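Local coordinates for protein adenylosuccinate lyase (Francisella tularensis subsp. tularensis SCHU S4, PDB 4EEI) that probably cleaves adenylosuccinate into AMP and fumarate, and the matching succinyl-carboxamide ribotide of IMP synthesis, in two steps of de novo purine biosynthesis, at residues 206-211 against 216-221; 289-294 against 310-315. All coordinates share one frame; numbering follows the deposited sequence.

Contact 1 of 2, residues 206-211 against 216-221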
ATOM      1  N   VAL B 206      -0.208  24.638  20.610  1.00 24.56           N
ATOM      2  CA  VAL B 206      -0.995  23.660  21.350  1.00 25.28           C
ATOM      3  C   VAL B 206      -1.968  22.942  20.408  1.00 25.38           C
ATOM      4  O   VAL B 206      -2.582  23.570  19.532  1.00 25.22           O
ATOM      5  CB  VAL B 206      -1.782  24.365  22.462  1.00 30.17           C
ATOM      6  CG1 VAL B 206      -2.746  23.414  23.148  1.00 34.73           C
ATOM      7  CG2 VAL B 206      -0.819  24.991  23.471  1.00 29.08           C
ATOM      8  N   GLU B 207      -2.096  21.629  20.576  1.00 21.37           N
ATOM      9  CA  GLU B 207      -3.049  20.849  19.788  1.00 23.26           C
ATOM     10  C   GLU B 207      -4.473  21.330  20.093  1.00 24.08           C
ATOM     11  O   GLU B 207      -4.845  21.439  21.265  1.00 24.12           O
ATOM     12  CB  GLU B 207      -2.886  19.362  20.124  1.00 23.44           C
ATOM     13  CG  GLU B 207      -3.746  18.448  19.287  1.00 28.08           C
ATOM     14  CD  GLU B 207      -3.375  18.514  17.830  1.00 26.86           C
ATOM     15  OE1 GLU B 207      -4.218  18.922  17.003  1.00 32.27           O
ATOM     16  OE2 GLU B 207      -2.230  18.151  17.514  1.00 24.54           O
ATOM     17  N   GLU B 208      -5.253  21.607  19.053  1.00 22.01           N
ATOM     18  CA  GLU B 208      -6.586  22.177  19.226  1.00 24.86           C
ATOM     19  C   GLU B 208      -7.493  21.252  20.029  1.00 25.47           C
ATOM     20  O   GLU B 208      -8.052  21.647  21.050  1.00 25.70           O
ATOM     21  CB  GLU B 208      -7.222  22.476  17.868  1.00 29.43           C
ATOM     22  CG  GLU B 208      -6.788  23.798  17.260  1.00 37.22           C
ATOM     23  CD  GLU B 208      -5.494  23.683  16.484  1.00 38.27           C
ATOM     24  OE1 GLU B 208      -4.991  22.550  16.331  1.00 32.89           O
ATOM     25  OE2 GLU B 208      -4.979  24.724  16.026  1.00 39.15           O
ATOM     26  N   VAL B 209      -7.691  20.040  19.523  0.77 22.50           N
ATOM     27  CA  VAL B 209      -8.298  18.974  20.307  0.77 24.18           C
ATOM     28  C   VAL B 209      -7.341  17.797  20.456  0.77 24.77           C
ATOM     29  O   VAL B 209      -7.082  17.070  19.499  0.77 22.28           O
ATOM     30  CB  VAL B 209      -9.611  18.486  19.671  0.77 23.89           C
ATOM     31  CG1 VAL B 209     -10.263  17.428  20.548  0.77 25.51           C
ATOM     32  CG2 VAL B 209     -10.555  19.656  19.444  0.77 24.75           C
ATOM     33  N   SER B 210      -6.816  17.621  21.663  0.77 21.78           N
ATOM     34  CA  SER B 210      -6.047  16.432  21.997  0.77 21.84           C
ATOM     35  C   SER B 210      -6.904  15.436  22.766  0.77 23.82           C
ATOM     36  O   SER B 210      -7.913  15.804  23.363  0.77 23.76           O
ATOM     37  CB  SER B 210      -4.812  16.807  22.819  0.77 21.92           C
ATOM     38  OG  SER B 210      -5.182  17.464  24.016  0.77 25.13           O
ATOM     39  N   THR B 211      -6.496  14.173  22.746  0.77 20.96           N
ATOM     40  CA  THR B 211      -7.118  13.162  23.584  0.77 23.82           C
ATOM     41  C   THR B 211      -6.191  12.826  24.745  0.77 24.15           C
ATOM     42  O   THR B 211      -5.544  13.711  25.300  0.77 23.66           O
ATOM     43  CB  THR B 211      -7.461  11.886  22.791  0.77 25.73           C
ATOM     44  OG1 THR B 211      -6.313  11.448  22.055  0.77 23.55           O
ATOM     45  CG2 THR B 211      -8.605  12.153  21.826  0.77 28.08           C
ATOM     46  N   ARG B 216      -2.963  11.315  15.130  1.00 18.87           N
ATOM     47  CA  ARG B 216      -1.877  10.806  14.295  1.00 20.80           C
ATOM     48  C   ARG B 216      -1.901  11.283  12.854  1.00 21.12           C
ATOM     49  O   ARG B 216      -1.000  10.937  12.081  1.00 18.46           O
ATOM     50  CB  ARG B 216      -1.825   9.272  14.360  1.00 19.72           C
ATOM     51  CG  ARG B 216      -0.599   8.736  15.110  1.00 21.80           C
ATOM     52  CD  ARG B 216      -0.507   9.315  16.522  1.00 21.45           C
ATOM     53  NE  ARG B 216       0.781   9.019  17.163  1.00 22.06           N
ATOM     54  CZ  ARG B 216       1.163   9.525  18.332  1.00 23.51           C
ATOM     55  NH1 ARG B 216       0.362  10.356  18.989  1.00 23.57           N
ATOM     56  NH2 ARG B 216       2.337   9.201  18.847  1.00 27.63           N
ATOM     57  N   ASP B 217      -2.896  12.090  12.485  1.00 20.16           N
ATOM     58  CA  ASP B 217      -2.970  12.590  11.107  1.00 22.22           C
ATOM     59  C   ASP B 217      -1.914  13.652  10.802  1.00 21.52           C
ATOM     60  O   ASP B 217      -1.628  13.943   9.629  1.00 18.65           O
ATOM     61  CB  ASP B 217      -4.375  13.112  10.764  1.00 22.04           C
ATOM     62  CG  ASP B 217      -4.741  14.378  11.538  1.00 27.03           C
ATOM     63  OD1 ASP B 217      -4.674  15.491  10.960  1.00 23.07           O
ATOM     64  OD2 ASP B 217      -5.110  14.247  12.722  1.00 26.41           O
ATOM     65  N   ARG B 218      -1.334  14.241  11.845  1.00 20.69           N
ATOM     66  CA  ARG B 218      -0.252  15.201  11.634  1.00 24.62           C
ATOM     67  C   ARG B 218       0.969  14.442  11.161  1.00 21.08           C
ATOM     68  O   ARG B 218       1.587  14.799  10.156  1.00 21.50           O
ATOM     69  CB  ARG B 218       0.052  15.980  12.920  1.00 25.71           C
ATOM     70  CG  ARG B 218      -1.160  16.735  13.468  1.00 24.71           C
ATOM     71  CD  ARG B 218      -0.766  17.753  14.537  1.00 22.66           C
ATOM     72  NE  ARG B 218      -1.907  18.596  14.927  1.00 21.98           N
ATOM     73  CZ  ARG B 218      -2.219  19.747  14.339  1.00 23.00           C
ATOM     74  NH1 ARG B 218      -1.483  20.201  13.329  1.00 23.02           N
ATOM     75  NH2 ARG B 218      -3.257  20.453  14.767  1.00 23.52           N
ATOM     76  N   ILE B 219       1.310  13.375  11.875  1.00 18.67           N
ATOM     77  CA  ILE B 219       2.401  12.514  11.435  1.00 16.69           C
ATOM     78  C   ILE B 219       2.108  11.946  10.052  1.00 19.32           C
ATOM     79  O   ILE B 219       2.990  11.910   9.196  1.00 20.21           O
ATOM     80  CB  ILE B 219       2.663  11.365  12.427  1.00 22.12           C
ATOM     81  CG1 ILE B 219       3.386  11.908  13.664  1.00 24.88           C
ATOM     82  CG2 ILE B 219       3.533  10.275  11.776  1.00 19.85           C
ATOM     83  CD1 ILE B 219       3.454  10.926  14.831  1.00 22.73           C
ATOM     84  N   ALA B 220       0.874  11.513   9.827  1.00 15.96           N
ATOM     85  CA  ALA B 220       0.528  10.908   8.545  1.00 15.13           C
ATOM     86  C   ALA B 220       0.668  11.917   7.410  1.00 17.77           C
ATOM     87  O   ALA B 220       1.033  11.554   6.290  1.00 18.34           O
ATOM     88  CB  ALA B 220      -0.882  10.330   8.579  1.00 16.09           C
ATOM     89  N   LYS B 221       0.365  13.180   7.685  1.00 16.77           N
ATOM     90  CA  LYS B 221       0.479  14.195   6.651  1.00 17.08           C
ATOM     91  C   LYS B 221       1.937  14.351   6.228  1.00 18.48           C
ATOM     92  O   LYS B 221       2.242  14.394   5.032  1.00 18.84           O
ATOM     93  CB  LYS B 221      -0.076  15.538   7.134  1.00 17.92           C
ATOM     94  CG  LYS B 221       0.223  16.686   6.156  1.00 19.97           C
ATOM     95  CD  LYS B 221      -0.567  17.951   6.493  1.00 21.51           C
ATOM     96  CE  LYS B 221      -0.237  19.080   5.518  1.00 22.84           C
ATOM     97  NZ  LYS B 221      -1.041  20.299   5.835  1.00 20.84           N
TER
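E207 and E208 meet R218 in a salt-bridge network that ties the loop following helix 192-202 to the first turn of helix 217-244, a long helix of the lyase 1 (fumarase/aspartase) fold. R218 has CG beside its backbone N (chi1 -58°) and then runs straight from CG to NE, which carries the guanidinium across to the loop; the E207 side chain comes from the opposite direction. R218 grips E207 side-on. NE bonds to OE2 of E207 at 2.6 Å through the syn lone pair, while NH2 of R218 reaches OE1 of E207 at 2.9 Å; the shorter bond is the more bent of the two. The grip is skewed: the carboxylate and guanidinium planes lie 43° apart, so OE1 sits in the guanidinium plane but OE2 is tilted from it. The bend of E207 at chi2 (63°) turns its carboxylate to meet NE. T177 OG1 is a further partner of OE2, and G175 O takes NH1 of R218. The carbonyl O of E208 accepts a hydrogen bond from R428 of the second subunit, placing the network next to a subunit interface. E208 crosses R218 at about a right angle, and its OE1 ends 3.1 Å from R218 NH2, the nitrogen already bonded to E207 OE1.

Contact 2 of 2, residues 289-294 against 310-315. With AMP (adenosine monophosphate), chain O.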
ATOM      1  N   SER B 289       1.269   3.840   4.170  0.55 22.87           N
ATOM      2  CA  SER B 289       0.126   3.068   4.655  0.55 24.39           C
ATOM      3  C   SER B 289       0.178   2.861   6.170  0.55 22.73           C
ATOM      4  O   SER B 289      -0.853   2.881   6.837  0.55 22.81           O
ATOM      5  CB  SER B 289       0.055   1.717   3.951  0.55 29.32           C
ATOM      6  OG  SER B 289       1.187   0.937   4.275  0.55 28.67           O
ATOM      7  N   ILE B 290       1.373   2.653   6.714  1.00 17.86           N
ATOM      8  CA  ILE B 290       1.514   2.505   8.163  1.00 21.33           C
ATOM      9  C   ILE B 290       1.002   3.763   8.865  1.00 19.98           C
ATOM     10  O   ILE B 290       0.217   3.686   9.820  1.00 19.75           O
ATOM     11  CB  ILE B 290       2.983   2.264   8.595  1.00 20.53           C
ATOM     12  CG1 ILE B 290       3.577   1.064   7.858  1.00 19.38           C
ATOM     13  CG2 ILE B 290       3.051   2.016  10.080  1.00 16.48           C
ATOM     14  CD1 ILE B 290       5.112   0.903   8.064  1.00 22.71           C
ATOM     15  N   ALA B 291       1.427   4.921   8.370  1.00 18.98           N
ATOM     16  CA  ALA B 291       1.054   6.191   8.978  1.00 20.25           C
ATOM     17  C   ALA B 291      -0.444   6.396   8.911  1.00 19.61           C
ATOM     18  O   ALA B 291      -1.049   6.870   9.876  1.00 19.68           O
ATOM     19  CB  ALA B 291       1.762   7.335   8.298  1.00 18.44           C
ATOM     20  N   LEU B 292      -1.046   6.051   7.772  1.00 15.92           N
ATOM     21  CA  LEU B 292      -2.491   6.246   7.591  1.00 16.03           C
ATOM     22  C   LEU B 292      -3.281   5.332   8.522  1.00 20.80           C
ATOM     23  O   LEU B 292      -4.281   5.749   9.135  1.00 20.73           O
ATOM     24  CB  LEU B 292      -2.894   5.981   6.135  1.00 19.21           C
ATOM     25  CG  LEU B 292      -2.375   6.992   5.108  1.00 21.79           C
ATOM     26  CD1 LEU B 292      -2.734   6.538   3.696  1.00 19.74           C
ATOM     27  CD2 LEU B 292      -2.986   8.366   5.389  1.00 18.04           C
ATOM     28  N   GLU B 293      -2.844   4.077   8.622  1.00 16.16           N
ATOM     29  CA  GLU B 293      -3.504   3.124   9.526  1.00 20.38           C
ATOM     30  C   GLU B 293      -3.343   3.510  11.000  1.00 19.58           C
ATOM     31  O   GLU B 293      -4.260   3.304  11.802  1.00 22.51           O
ATOM     32  CB  GLU B 293      -3.000   1.697   9.274  1.00 25.29           C
ATOM     33  CG  GLU B 293      -3.392   1.165   7.893  1.00 37.94           C
ATOM     34  CD  GLU B 293      -2.832  -0.219   7.576  1.00 50.87           C
ATOM     35  OE1 GLU B 293      -2.687  -1.045   8.500  1.00 52.35           O
ATOM     36  OE2 GLU B 293      -2.555  -0.481   6.386  1.00 57.55           O
ATOM     37  N   ASN B 294      -2.187   4.057  11.359  1.00 18.03           N
ATOM     38  CA  ASN B 294      -1.948   4.523  12.730  1.00 18.78           C
ATOM     39  C   ASN B 294      -2.890   5.633  13.187  1.00 22.26           C
ATOM     40  O   ASN B 294      -2.966   5.927  14.385  1.00 21.28           O
ATOM     41  CB  ASN B 294      -0.502   4.997  12.908  1.00 20.05           C
ATOM     42  CG  ASN B 294       0.475   3.854  13.126  1.00 20.02           C
ATOM     43  OD1 ASN B 294       0.078   2.711  13.366  1.00 20.02           O
ATOM     44  ND2 ASN B 294       1.770   4.168  13.068  1.00 16.54           N
ATOM     45  N   ARG B 310       8.019   3.197  16.482  1.00 17.04           N
ATOM     46  CA  ARG B 310       9.396   2.943  16.920  1.00 15.95           C
ATOM     47  C   ARG B 310      10.254   2.357  15.809  1.00 21.97           C
ATOM     48  O   ARG B 310      11.461   2.547  15.794  1.00 19.32           O
ATOM     49  CB  ARG B 310       9.416   1.975  18.109  1.00 19.01           C
ATOM     50  CG  ARG B 310       8.809   2.506  19.413  1.00 20.16           C
ATOM     51  CD  ARG B 310       8.976   1.446  20.504  1.00 21.33           C
ATOM     52  NE  ARG B 310       8.141   1.696  21.674  1.00 25.03           N
ATOM     53  CZ  ARG B 310       8.529   2.376  22.750  1.00 30.83           C
ATOM     54  NH1 ARG B 310       9.750   2.888  22.821  1.00 29.31           N
ATOM     55  NH2 ARG B 310       7.686   2.540  23.763  1.00 28.29           N
ATOM     56  N   PHE B 311       9.634   1.625  14.889  1.00 19.80           N
ATOM     57  CA  PHE B 311      10.353   1.084  13.734  1.00 16.89           C
ATOM     58  C   PHE B 311      10.439   2.094  12.600  1.00 19.00           C
ATOM     59  O   PHE B 311      11.526   2.424  12.133  1.00 21.80           O
ATOM     60  CB  PHE B 311       9.638  -0.149  13.173  1.00 16.49           C
ATOM     61  CG  PHE B 311       9.910  -1.423  13.931  1.00 19.56           C
ATOM     62  CD1 PHE B 311      11.047  -2.169  13.671  1.00 21.76           C
ATOM     63  CD2 PHE B 311       9.003  -1.891  14.867  1.00 23.50           C
ATOM     64  CE1 PHE B 311      11.279  -3.356  14.358  1.00 24.39           C
ATOM     65  CE2 PHE B 311       9.222  -3.078  15.542  1.00 28.00           C
ATOM     66  CZ  PHE B 311      10.359  -3.804  15.295  1.00 24.43           C
ATOM     67  N   TYR B 312       9.291   2.570  12.134  1.00 19.74           N
ATOM     68  CA  TYR B 312       9.281   3.277  10.852  1.00 23.03           C
ATOM     69  C   TYR B 312       9.706   4.746  10.898  1.00 20.28           C
ATOM     70  O   TYR B 312      10.210   5.260   9.905  1.00 20.11           O
ATOM     71  CB  TYR B 312       7.944   3.092  10.112  1.00 18.53           C
ATOM     72  CG  TYR B 312       6.931   4.191  10.332  1.00 19.27           C
ATOM     73  CD1 TYR B 312       6.928   5.330   9.535  1.00 20.00           C
ATOM     74  CD2 TYR B 312       5.960   4.078  11.317  1.00 20.42           C
ATOM     75  CE1 TYR B 312       5.990   6.332   9.725  1.00 23.87           C
ATOM     76  CE2 TYR B 312       5.019   5.081  11.518  1.00 20.08           C
ATOM     77  CZ  TYR B 312       5.047   6.201  10.722  1.00 20.19           C
ATOM     78  OH  TYR B 312       4.119   7.202  10.913  1.00 22.20           O
ATOM     79  N   LEU B 313       9.496   5.434  12.018  1.00 16.92           N
ATOM     80  CA  LEU B 313       9.877   6.849  12.066  1.00 18.96           C
ATOM     81  C   LEU B 313      11.395   7.073  11.997  1.00 16.92           C
ATOM     82  O   LEU B 313      11.852   7.878  11.188  1.00 18.81           O
ATOM     83  CB  LEU B 313       9.268   7.575  13.272  1.00 20.86           C
ATOM     84  CG  LEU B 313       7.778   7.902  13.161  1.00 22.14           C
ATOM     85  CD1 LEU B 313       7.293   8.620  14.430  1.00 21.91           C
ATOM     86  CD2 LEU B 313       7.494   8.746  11.924  1.00 22.68           C
ATOM     87  N   PRO B 314      12.189   6.370  12.833  1.00 16.86           N
ATOM     88  CA  PRO B 314      13.632   6.567  12.655  1.00 18.86           C
ATOM     89  C   PRO B 314      14.110   6.088  11.284  1.00 22.95           C
ATOM     90  O   PRO B 314      15.069   6.654  10.733  1.00 19.76           O
ATOM     91  CB  PRO B 314      14.241   5.698  13.765  1.00 19.01           C
ATOM     92  CG  PRO B 314      13.175   5.639  14.826  1.00 19.68           C
ATOM     93  CD  PRO B 314      11.894   5.547  14.023  1.00 19.26           C
ATOM     94  N   ASP B 315      13.471   5.058  10.735  1.00 18.32           N
ATOM     95  CA  ASP B 315      13.883   4.579   9.415  1.00 20.22           C
ATOM     96  C   ASP B 315      13.489   5.568   8.335  1.00 18.58           C
ATOM     97  O   ASP B 315      14.231   5.785   7.392  1.00 20.02           O
ATOM     98  CB  ASP B 315      13.269   3.224   9.083  1.00 19.47           C
ATOM     99  CG  ASP B 315      13.902   2.092   9.859  1.00 30.67           C
ATOM    100  OD1 ASP B 315      14.936   2.322  10.519  1.00 31.07           O
ATOM    101  OD2 ASP B 315      13.366   0.966   9.799  1.00 32.44           O
TER
HETATM  102  P   AMP O 503       5.210  -0.699  23.083  1.00 31.67           P
HETATM  103  O1P AMP O 503       6.345  -1.686  22.989  1.00 27.20           O
HETATM  104  O2P AMP O 503       3.869  -1.254  22.677  1.00 29.12           O
HETATM  105  O3P AMP O 503       5.520   0.660  22.511  1.00 28.87           O
HETATM  106  O5' AMP O 503       5.058  -0.428  24.662  1.00 34.43           O
HETATM  107  C5' AMP O 503       4.232   0.632  25.142  1.00 33.73           C
HETATM  108  C4' AMP O 503       4.631   0.981  26.571  1.00 34.06           C
HETATM  109  O4' AMP O 503       3.810   2.042  27.067  1.00 34.34           O
HETATM  110  C3' AMP O 503       4.441  -0.205  27.502  1.00 36.31           C
HETATM  111  O3' AMP O 503       5.610  -0.352  28.309  1.00 39.18           O
HETATM  112  C2' AMP O 503       3.266   0.166  28.380  1.00 38.30           C
HETATM  113  O2' AMP O 503       3.454  -0.304  29.716  1.00 41.61           O
HETATM  114  C1' AMP O 503       3.254   1.683  28.333  1.00 34.74           C
HETATM  115  N9  AMP O 503       1.875   2.208  28.479  1.00 34.91           N
HETATM  116  C8  AMP O 503       0.805   1.510  28.897  1.00 34.45           C
HETATM  117  N7  AMP O 503      -0.304   2.289  28.923  1.00 33.74           N
HETATM  118  C5  AMP O 503       0.058   3.518  28.516  1.00 33.31           C
HETATM  119  C6  AMP O 503      -0.623   4.817  28.310  1.00 33.59           C
HETATM  120  N6  AMP O 503      -1.946   4.957  28.554  1.00 32.00           N
HETATM  121  N1  AMP O 503       0.126   5.852  27.873  1.00 31.39           N
HETATM  122  C2  AMP O 503       1.443   5.724  27.628  1.00 32.85           C
HETATM  123  N3  AMP O 503       2.123   4.577  27.791  1.00 31.50           N
HETATM  124  C4  AMP O 503       1.497   3.459  28.226  1.00 32.72           C
HETATM  125  O   HOH W   1       2.303   6.976  12.839  1.00 18.97           O
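Y312 carries this contact, reaching from helix 304-333 to I290, A291 and N294. With chi1 at 95°, off the staggered values, its ring points at 289-294. I290 lies over one face of that ring; its CG2, anti to the backbone N, is the branch that meets Y312 CD2, at 3.8 Å. The two side chains slide past each other in opposite directions. The methyl CB of A291 approaches Y312 OH at 3.5 Å. N294 ND2 stands obliquely off the ring, 3.7 Å from Y312 CE2, with the amide and ring planes 43° apart. No direct hydrogen bond joins the segments, but a water in the plane of the ring lies 2.7 Å from Y312 OH and accepts from N294 ND2 at 2.9 Å. Helices 272-293 and 304-333, which pack here, belong to the helical bundle of the lyase 1 family. I219 and I223 of helix 217-244 also pack on Y312. The other end of the N294 amide, OD1, receives a bond from R282 of the third subunit. Two residues before Y312, R310 turns to AMP: its NE and NH2 both donate to phosphate oxygen O3P, the former at 2.9 Å with an angle of 155°, and D68 forms a salt bridge with that same NH2.

In the fold
The two contacts, with centres 15 Å apart, share a border along helix 217-244. Contact 1 is partly buried and joins a loop to the start of that helix by hydrogen-bonded salt bridges; contact 2 is fully buried and joins two other helices by apolar packing plus one bridging water. They touch directly: I219 CG2 packs on the tyrosine, 3.2 Å from Y312 OH, and A220 CB packs on A291 O. The subunits differ too, since 206-211 and 216-221 face chiefly the second, whereas 289-294 and 310-315 face mainly the third. Segment 310-315 also carries R310, one of the AMP-pocket residues, though R310 does not touch 289-294.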